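Local coordinates for alpha-galactosidase (Thermus thermophilus, PDB 6LCJ), which probably hydrolyses terminal alpha-galactosidic bonds in galacto-oligosaccharides, as a hexameric family 36 glycoside hydrolase, at residues E[154-159]-E[394-398]; E[158-162]-E[428-433]; E[341-345]-E[390-394]. One frame throughout, in Å; residues are numbered along the deposited sequence.

Contact 1. Residues E[154-159]-E[394-398]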
loop_
_atom_site.group_PDB
_atom_site.type_symbol
_atom_site.label_atom_id
_atom_site.label_comp_id
_atom_site.label_asym_id
_atom_site.label_seq_id
_atom_site.Cartn_x
_atom_site.Cartn_y
_atom_site.Cartn_z
ATOM N N ARG E 154 30.906 27.254 -33.832
ATOM C CA ARG E 154 30.431 27.694 -35.139
ATOM C C ARG E 154 29.908 29.116 -34.944
ATOM O O ARG E 154 28.778 29.306 -34.470
ATOM C CB ARG E 154 29.357 26.778 -35.691
ATOM C CG ARG E 154 28.713 27.356 -36.952
ATOM C CD ARG E 154 27.800 26.368 -37.619
ATOM N NE ARG E 154 27.259 26.877 -38.875
ATOM C CZ ARG E 154 27.660 26.490 -40.086
ATOM N NH1 ARG E 154 28.626 25.588 -40.220
ATOM N NH2 ARG E 154 27.088 27.009 -41.161
ATOM N N LEU E 155 30.743 30.096 -35.286
ATOM C CA LEU E 155 30.447 31.518 -35.103
ATOM C C LEU E 155 30.229 32.137 -36.483
ATOM O O LEU E 155 31.186 32.391 -37.222
ATOM C CB LEU E 155 31.567 32.189 -34.321
ATOM C CG LEU E 155 31.673 31.684 -32.873
ATOM C CD1 LEU E 155 32.738 32.431 -32.075
ATOM C CD2 LEU E 155 30.316 31.799 -32.177
ATOM N N SER E 156 28.956 32.350 -36.831
ATOM C CA SER E 156 28.554 32.743 -38.187
ATOM C C SER E 156 28.380 34.260 -38.260
ATOM O O SER E 156 27.276 34.792 -38.436
ATOM C CB SER E 156 27.270 32.023 -38.587
ATOM O OG SER E 156 27.486 30.636 -38.812
ATOM N N GLY E 157 29.512 34.950 -38.107
ATOM C CA GLY E 157 29.488 36.397 -38.031
ATOM C C GLY E 157 28.777 36.878 -36.780
ATOM O O GLY E 157 28.862 36.269 -35.707
ATOM N N ARG E 158 28.102 37.950 -36.907
ATOM C CA ARG E 158 27.380 38.564 -35.814
ATOM C C ARG E 158 25.921 38.130 -35.867
ATOM O O ARG E 158 25.390 37.873 -36.951
ATOM C CB ARG E 158 27.508 40.098 -35.882
ATOM C CG ARG E 158 26.241 40.893 -35.551
ATOM C CD ARG E 158 26.357 42.393 -35.897
ATOM N NE ARG E 158 26.146 42.677 -37.323
ATOM C CZ ARG E 158 24.966 42.598 -37.950
ATOM N NH1 ARG E 158 23.864 42.233 -37.288
ATOM N NH2 ARG E 158 24.880 42.877 -39.248
ATOM N N PRO E 159 25.264 37.971 -34.718
ATOM C CA PRO E 159 23.874 37.470 -34.711
ATOM C C PRO E 159 22.956 38.406 -35.472
ATOM O O PRO E 159 23.125 39.633 -35.422
ATOM C CB PRO E 159 23.516 37.419 -33.219
ATOM C CG PRO E 159 24.842 37.395 -32.515
ATOM C CD PRO E 159 25.796 38.158 -33.356
ATOM N N MET E 394 28.949 31.414 -25.415
ATOM C CA MET E 394 29.151 32.435 -26.439
ATOM C C MET E 394 30.452 32.218 -27.191
ATOM O O MET E 394 30.653 32.812 -28.251
ATOM C CB MET E 394 29.138 33.825 -25.805
ATOM C CG MET E 394 27.744 34.347 -25.497
ATOM S SD MET E 394 27.893 35.871 -24.574
ATOM C CE MET E 394 28.581 36.964 -25.837
ATOM N N GLU E 395 31.337 31.386 -26.642
ATOM C CA GLU E 395 32.510 30.913 -27.354
ATOM C C GLU E 395 32.142 30.034 -28.549
ATOM O O GLU E 395 32.891 29.969 -29.531
ATOM C CB GLU E 395 33.386 30.131 -26.375
ATOM C CG GLU E 395 34.612 29.501 -26.996
ATOM C CD GLU E 395 35.693 30.519 -27.337
ATOM O OE1 GLU E 395 35.622 31.683 -26.851
ATOM O OE2 GLU E 395 36.623 30.142 -28.093
ATOM N N ASN E 396 31.006 29.339 -28.485
ATOM C CA ASN E 396 30.745 28.233 -29.388
ATOM C C ASN E 396 29.580 28.442 -30.333
ATOM O O ASN E 396 29.477 27.714 -31.317
ATOM C CB ASN E 396 30.490 26.946 -28.588
ATOM C CG ASN E 396 31.572 26.674 -27.569
ATOM O OD1 ASN E 396 31.568 27.244 -26.482
ATOM N ND2 ASN E 396 32.509 25.797 -27.915
ATOM N N VAL E 397 28.699 29.416 -30.071
ATOM C CA VAL E 397 27.486 29.580 -30.851
ATOM C C VAL E 397 26.905 30.933 -30.481
ATOM O O VAL E 397 27.225 31.481 -29.426
ATOM C CB VAL E 397 26.496 28.419 -30.556
ATOM C CG1 VAL E 397 26.066 28.439 -29.103
ATOM C CG2 VAL E 397 25.280 28.468 -31.477
ATOM N N HIS E 398 26.073 31.487 -31.357
ATOM C CA HIS E 398 25.266 32.637 -30.987
ATOM C C HIS E 398 24.257 32.216 -29.928
ATOM O O HIS E 398 23.380 31.381 -30.186
ATOM C CB HIS E 398 24.556 33.211 -32.205
ATOM C CG HIS E 398 25.497 33.739 -33.235
ATOM N ND1 HIS E 398 25.128 33.943 -34.549
ATOM C CD2 HIS E 398 26.807 34.075 -33.148
ATOM C CE1 HIS E 398 26.171 34.400 -35.221
ATOM N NE2 HIS E 398 27.198 34.495 -34.395
#
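His398 NE2 donates to Gly157 O at 2.8 Å, the shorter of the two hydrogen bonds that join 154-159 to 394-398. The bond is bent, 136° at the hydrogen, and the acceptor is tilted from the imidazole plane, so the carbonyl meets the NE2-CE1 side of the ring at a slant. Ser156 O comes up to the same rim in the ring plane, 3.4 Å from CE1. Over one face sits Pro159: its CG lies 3.9 Å from the centroid of the His398 ring and 13° off the normal, a CH-pi contact placed squarely over the centre. With CG of His398 anti to the carbonyl carbon (chi1 -63°), the imidazole reaches across to 157-159, and ND1 is bonded to Tyr335 OH. The second bond is between backbones, Arg154 N to Asn396 O at 2.9 Å. Next to it Leu155 lies over the backbone opposite: CD1 is 3.5 Å from Glu395 O and CD2 is 3.6 Å from Val397 N. The amide of Asn396 points elsewhere, ND2 bonding to Pro152 O and Ala148 O, while Arg154 and Ser156 both turn to Asp351. The segments lead into strands 161-164 and 398-400, His398 being the first residue of the latter, so the contact belongs to the N-terminal end of the barrel. A buried imidazole thus has one nitrogen bonded to the Gly157 carbonyl and the other to the Tyr335 hydroxyl; these bonds and Pro159 over one face are likely to hold the ring in this orientation, with no salt bridge between the segments.

Contact 2. Residues E[158-162]-E[428-433]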
loop_
_atom_site.group_PDB
_atom_site.type_symbol
_atom_site.label_atom_id
_atom_site.label_comp_id
_atom_site.label_asym_id
_atom_site.label_seq_id
_atom_site.Cartn_x
_atom_site.Cartn_y
_atom_site.Cartn_z
ATOM N N ARG E 158 28.102 37.950 -36.907
ATOM C CA ARG E 158 27.380 38.564 -35.814
ATOM C C ARG E 158 25.921 38.130 -35.867
ATOM O O ARG E 158 25.390 37.873 -36.951
ATOM C CB ARG E 158 27.508 40.098 -35.882
ATOM C CG ARG E 158 26.241 40.893 -35.551
ATOM C CD ARG E 158 26.357 42.393 -35.897
ATOM N NE ARG E 158 26.146 42.677 -37.323
ATOM C CZ ARG E 158 24.966 42.598 -37.950
ATOM N NH1 ARG E 158 23.864 42.233 -37.288
ATOM N NH2 ARG E 158 24.880 42.877 -39.248
ATOM N N PRO E 159 25.264 37.971 -34.718
ATOM C CA PRO E 159 23.874 37.470 -34.711
ATOM C C PRO E 159 22.956 38.406 -35.472
ATOM O O PRO E 159 23.125 39.633 -35.422
ATOM C CB PRO E 159 23.516 37.419 -33.219
ATOM C CG PRO E 159 24.842 37.395 -32.515
ATOM C CD PRO E 159 25.796 38.158 -33.356
ATOM N N PRO E 160 22.003 37.869 -36.219
ATOM C CA PRO E 160 21.060 38.728 -36.935
ATOM C C PRO E 160 20.099 39.408 -35.973
ATOM O O PRO E 160 19.966 39.043 -34.802
ATOM C CB PRO E 160 20.314 37.757 -37.867
ATOM C CG PRO E 160 21.119 36.483 -37.854
ATOM C CD PRO E 160 21.763 36.443 -36.490
ATOM N N ARG E 161 19.441 40.437 -36.481
ATOM C CA ARG E 161 18.399 41.126 -35.744
ATOM C C ARG E 161 17.074 40.670 -36.332
ATOM O O ARG E 161 16.851 40.793 -37.542
ATOM C CB ARG E 161 18.593 42.640 -35.824
ATOM C CG ARG E 161 19.966 43.053 -35.315
ATOM C CD ARG E 161 20.129 44.568 -35.226
ATOM N NE ARG E 161 20.101 45.194 -36.544
ATOM C CZ ARG E 161 21.182 45.428 -37.269
ATOM N NH1 ARG E 161 22.367 45.092 -36.795
ATOM N NH2 ARG E 161 21.077 45.987 -38.467
ATOM N N VAL E 162 16.219 40.097 -35.493
ATOM C CA VAL E 162 15.079 39.314 -35.954
ATOM C C VAL E 162 13.806 39.913 -35.393
ATOM O O VAL E 162 13.735 40.208 -34.195
ATOM C CB VAL E 162 15.188 37.839 -35.523
ATOM C CG1 VAL E 162 13.964 37.051 -36.027
ATOM C CG2 VAL E 162 16.504 37.226 -35.986
ATOM N N THR E 428 24.850 39.179 -25.231
ATOM C CA THR E 428 25.037 38.129 -26.224
ATOM C C THR E 428 25.140 38.682 -27.636
ATOM O O THR E 428 25.675 37.996 -28.515
ATOM C CB THR E 428 23.878 37.117 -26.186
ATOM O OG1 THR E 428 22.646 37.790 -26.469
ATOM C CG2 THR E 428 23.774 36.421 -24.830
ATOM N N GLY E 429 24.616 39.888 -27.876
ATOM C CA GLY E 429 24.481 40.413 -29.217
ATOM C C GLY E 429 23.352 39.832 -30.041
ATOM O O GLY E 429 23.243 40.167 -31.220
ATOM N N PHE E 430 22.507 38.963 -29.464
ATOM C CA PHE E 430 21.392 38.334 -30.174
ATOM C C PHE E 430 20.139 39.155 -29.897
ATOM O O PHE E 430 19.542 39.058 -28.822
ATOM C CB PHE E 430 21.221 36.880 -29.734
ATOM C CG PHE E 430 20.439 36.039 -30.705
ATOM C CD1 PHE E 430 19.092 36.270 -30.921
ATOM C CD2 PHE E 430 21.053 35.003 -31.405
ATOM C CE1 PHE E 430 18.361 35.484 -31.828
ATOM C CE2 PHE E 430 20.337 34.210 -32.303
ATOM C CZ PHE E 430 18.991 34.449 -32.520
ATOM N N LYS E 431 19.722 39.946 -30.877
ATOM C CA LYS E 431 18.673 40.943 -30.694
ATOM C C LYS E 431 17.442 40.533 -31.481
ATOM O O LYS E 431 17.507 40.354 -32.704
ATOM C CB LYS E 431 19.160 42.326 -31.126
ATOM C CG LYS E 431 20.322 42.824 -30.275
ATOM C CD LYS E 431 21.073 43.927 -30.936
ATOM C CE LYS E 431 21.414 44.983 -29.922
ATOM N NZ LYS E 431 22.135 46.104 -30.526
ATOM N N ALA E 432 16.326 40.376 -30.776
ATOM C CA ALA E 432 15.084 39.943 -31.391
ATOM C C ALA E 432 13.913 40.479 -30.581
ATOM O O ALA E 432 14.038 40.728 -29.383
ATOM C CB ALA E 432 15.011 38.416 -31.487
ATOM N N THR E 433 12.778 40.668 -31.249
ATOM C CA THR E 433 11.550 41.015 -30.558
ATOM C C THR E 433 10.362 40.493 -31.346
ATOM O O THR E 433 10.458 40.169 -32.538
ATOM C CB THR E 433 11.392 42.534 -30.335
ATOM O OG1 THR E 433 10.162 42.788 -29.630
ATOM C CG2 THR E 433 11.344 43.272 -31.654
#
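The closing seam of a (beta/alpha)8 barrel runs here, where strand 161-164, the first of the barrel, lies parallel to strand 431-433, the last. The end-to-end directions of the touching parts differ by 10°. Two backbone bonds define the pairing. Val162 N donates to Lys431 O at 3.1 Å, in the carbonyl plane, and Thr433 N returns a bond to Val162 O at 3.1 Å with 153° at the hydrogen. Val162 thus uses both its N-H and its C=O on the residues flanking Ala432, as a parallel bridge requires. CA-H...O contacts fill in beside these bonds: Ala432 CA lies 3.1 Å from Val162 O, and Arg161 CA lies 3.3 Å from Lys431 O. The side chains divide between the two faces of the sheet. Val162 and Ala432 share one face, their CB atoms 4.1 Å apart, and Val162 also packs on Tyr300 of strand 298-303, across the barrel interior. Arg161 and Lys431 point to the other face, toward the outer layer: Arg161 NE bonds to Ser189 O, and Lys431 NZ bonds to Phe451 O while its charge rests on the Phe451 ring. Ahead of the paired strands, Pro159 makes the side-chain contact. Its CB is 3.4 Å from Gly429 O and 3.9 Å from Phe430 CD2, oblique to the ring. Phe430 CG is trans to its own backbone N (chi1 -160°), which sends the ring in among Tyr335, Leu337 and Tyr300. Gly429, of positive phi, is the first residue past helix 415-428, and an ST turn spans the exit, Phe430 N donating to Thr428 OG1.

Contact 3. Residues E[341-345]-E[390-394]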
loop_
_atom_site.group_PDB
_atom_site.type_symbol
_atom_site.label_atom_id
_atom_site.label_comp_id
_atom_site.label_asym_id
_atom_site.label_seq_id
_atom_site.Cartn_x
_atom_site.Cartn_y
_atom_site.Cartn_z
ATOM N N ALA E 341 16.485 22.202 -27.663
ATOM C CA ALA E 341 17.485 21.346 -28.239
ATOM C C ALA E 341 18.501 20.931 -27.197
ATOM O O ALA E 341 18.848 21.731 -26.317
ATOM C CB ALA E 341 18.204 22.064 -29.394
ATOM N N PRO E 342 18.997 19.698 -27.282
ATOM C CA PRO E 342 20.187 19.321 -26.511
ATOM C C PRO E 342 21.271 20.375 -26.641
ATOM O O PRO E 342 21.766 20.637 -27.741
ATOM C CB PRO E 342 20.607 18.000 -27.159
ATOM C CG PRO E 342 19.332 17.449 -27.700
ATOM C CD PRO E 342 18.584 18.635 -28.210
ATOM N N VAL E 343 21.643 21.001 -25.533
ATOM C CA VAL E 343 22.510 22.168 -25.618
ATOM C C VAL E 343 23.895 21.774 -26.126
ATOM O O VAL E 343 24.336 22.231 -27.186
ATOM C CB VAL E 343 22.562 22.895 -24.264
ATOM C CG1 VAL E 343 23.726 23.852 -24.224
ATOM C CG2 VAL E 343 21.247 23.643 -24.038
ATOM N N LEU E 344 24.590 20.892 -25.409
ATOM C CA LEU E 344 25.986 20.641 -25.752
ATOM C C LEU E 344 26.113 19.844 -27.047
ATOM O O LEU E 344 26.993 20.126 -27.868
ATOM C CB LEU E 344 26.680 19.935 -24.590
ATOM C CG LEU E 344 26.677 20.849 -23.360
ATOM C CD1 LEU E 344 27.229 20.182 -22.106
ATOM C CD2 LEU E 344 27.442 22.133 -23.665
ATOM N N ALA E 345 25.222 18.877 -27.277
ATOM C CA ALA E 345 25.312 18.065 -28.491
ATOM C C ALA E 345 24.991 18.854 -29.764
ATOM O O ALA E 345 25.231 18.344 -30.865
ATOM C CB ALA E 345 24.388 16.845 -28.371
ATOM N N ARG E 390 24.362 29.839 -18.894
ATOM C CA ARG E 390 24.847 29.249 -20.128
ATOM C C ARG E 390 25.568 30.259 -21.012
ATOM O O ARG E 390 25.809 29.969 -22.193
ATOM C CB ARG E 390 23.683 28.588 -20.875
ATOM C CG ARG E 390 23.259 27.274 -20.247
ATOM C CD ARG E 390 22.013 26.711 -20.900
ATOM N NE ARG E 390 21.813 25.304 -20.567
ATOM C CZ ARG E 390 20.620 24.720 -20.532
ATOM N NH1 ARG E 390 19.535 25.433 -20.816
ATOM N NH2 ARG E 390 20.506 23.430 -20.226
ATOM N N LEU E 391 25.930 31.431 -20.473
ATOM C CA LEU E 391 26.543 32.461 -21.306
ATOM C C LEU E 391 27.952 32.082 -21.748
ATOM O O LEU E 391 28.405 32.578 -22.783
ATOM C CB LEU E 391 26.548 33.797 -20.574
ATOM C CG LEU E 391 25.160 34.400 -20.336
ATOM C CD1 LEU E 391 25.244 35.610 -19.457
ATOM C CD2 LEU E 391 24.516 34.761 -21.667
ATOM N N TRP E 392 28.624 31.174 -21.023
ATOM C CA TRP E 392 29.931 30.672 -21.434
ATOM C C TRP E 392 29.893 30.010 -22.804
ATOM O O TRP E 392 30.943 29.839 -23.424
ATOM C CB TRP E 392 30.486 29.683 -20.397
ATOM C CG TRP E 392 29.497 28.658 -19.927
ATOM C CD1 TRP E 392 28.516 28.832 -19.000
ATOM C CD2 TRP E 392 29.389 27.294 -20.370
ATOM N NE1 TRP E 392 27.793 27.670 -18.844
ATOM C CE2 TRP E 392 28.315 26.710 -19.669
ATOM C CE3 TRP E 392 30.093 26.515 -21.291
ATOM C CZ2 TRP E 392 27.933 25.391 -19.861
ATOM C CZ3 TRP E 392 29.718 25.218 -21.479
ATOM C CH2 TRP E 392 28.642 24.659 -20.772
ATOM N N LEU E 393 28.720 29.645 -23.304
ATOM C CA LEU E 393 28.628 29.092 -24.650
ATOM C C LEU E 393 28.768 30.132 -25.753
ATOM O O LEU E 393 28.686 29.764 -26.927
ATOM C CB LEU E 393 27.304 28.353 -24.828
ATOM C CG LEU E 393 27.323 27.105 -23.967
ATOM C CD1 LEU E 393 25.911 26.588 -23.809
ATOM C CD2 LEU E 393 28.264 26.066 -24.566
ATOM N N MET E 394 28.949 31.414 -25.415
ATOM C CA MET E 394 29.151 32.435 -26.439
ATOM C C MET E 394 30.452 32.218 -27.191
ATOM O O MET E 394 30.653 32.812 -28.251
ATOM C CB MET E 394 29.138 33.825 -25.805
ATOM C CG MET E 394 27.744 34.347 -25.497
ATOM S SD MET E 394 27.893 35.871 -24.574
ATOM C CE MET E 394 28.581 36.964 -25.837
#
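Val343 lays its CG2 methyl on the Arg390 guanidinium, 3.7 Å above the plane and over its centre. The two side chains approach from opposite directions, and the arginine is extended from CG to NE, which carries its flat end out to the valine. The other branch, CG1, is trans to the backbone N of Val343 (chi1 164°) and meets Leu393 CD1 at 3.5 Å. Leu344 uses one methyl for two partners: CD2 is 4.0 Å from Trp392 CH2 and 4.1 Å from Leu393 CD2, crossing both side chains at about a right angle. No hydrogen bond spans the contact; Arg390 bonds through NH1 to Val355 O and through NE to His48 NE2. With an alanine in place of Arg390, Val343 CG2 would probably lose the flat surface it rests on, and Val355 O and His48 NE2 would be left without this donor. The 341-345 loop follows barrel strand 335-338 and touches helix 317-331 through Pro342, whereas 390-394, mostly a 3-10 segment (391-394) after helix 380-388, sets Leu393 against strand 398-400 and Leu391 against helix 415-428, with His48 reaching in from strand 44-48.

In the fold
Contacts 1 and 2 start from the same connection into strand 161-164 and share Pro159, which meets His398 in contact 1 and Gly429 and Phe430 in contact 2; His398 CB and Phe430 CD2 then touch directly at 4.0 Å. Contact 3 overlaps contact 1 at Met394 and is nested within the loop that contact 2 closes. Contacts 2 and 3 are buried, contact 1 only partly so. Their chemistry follows position: contact 2 is strand pairing by backbone bonds, contact 1 joins a histidine to one loop carbonyl, with one backbone bond beside it, and contact 3 is apolar, with a guanidinium face as platform. Centres of contacts 2 and 3 lie about 17 Å apart, yet Thr428 packs on Leu391.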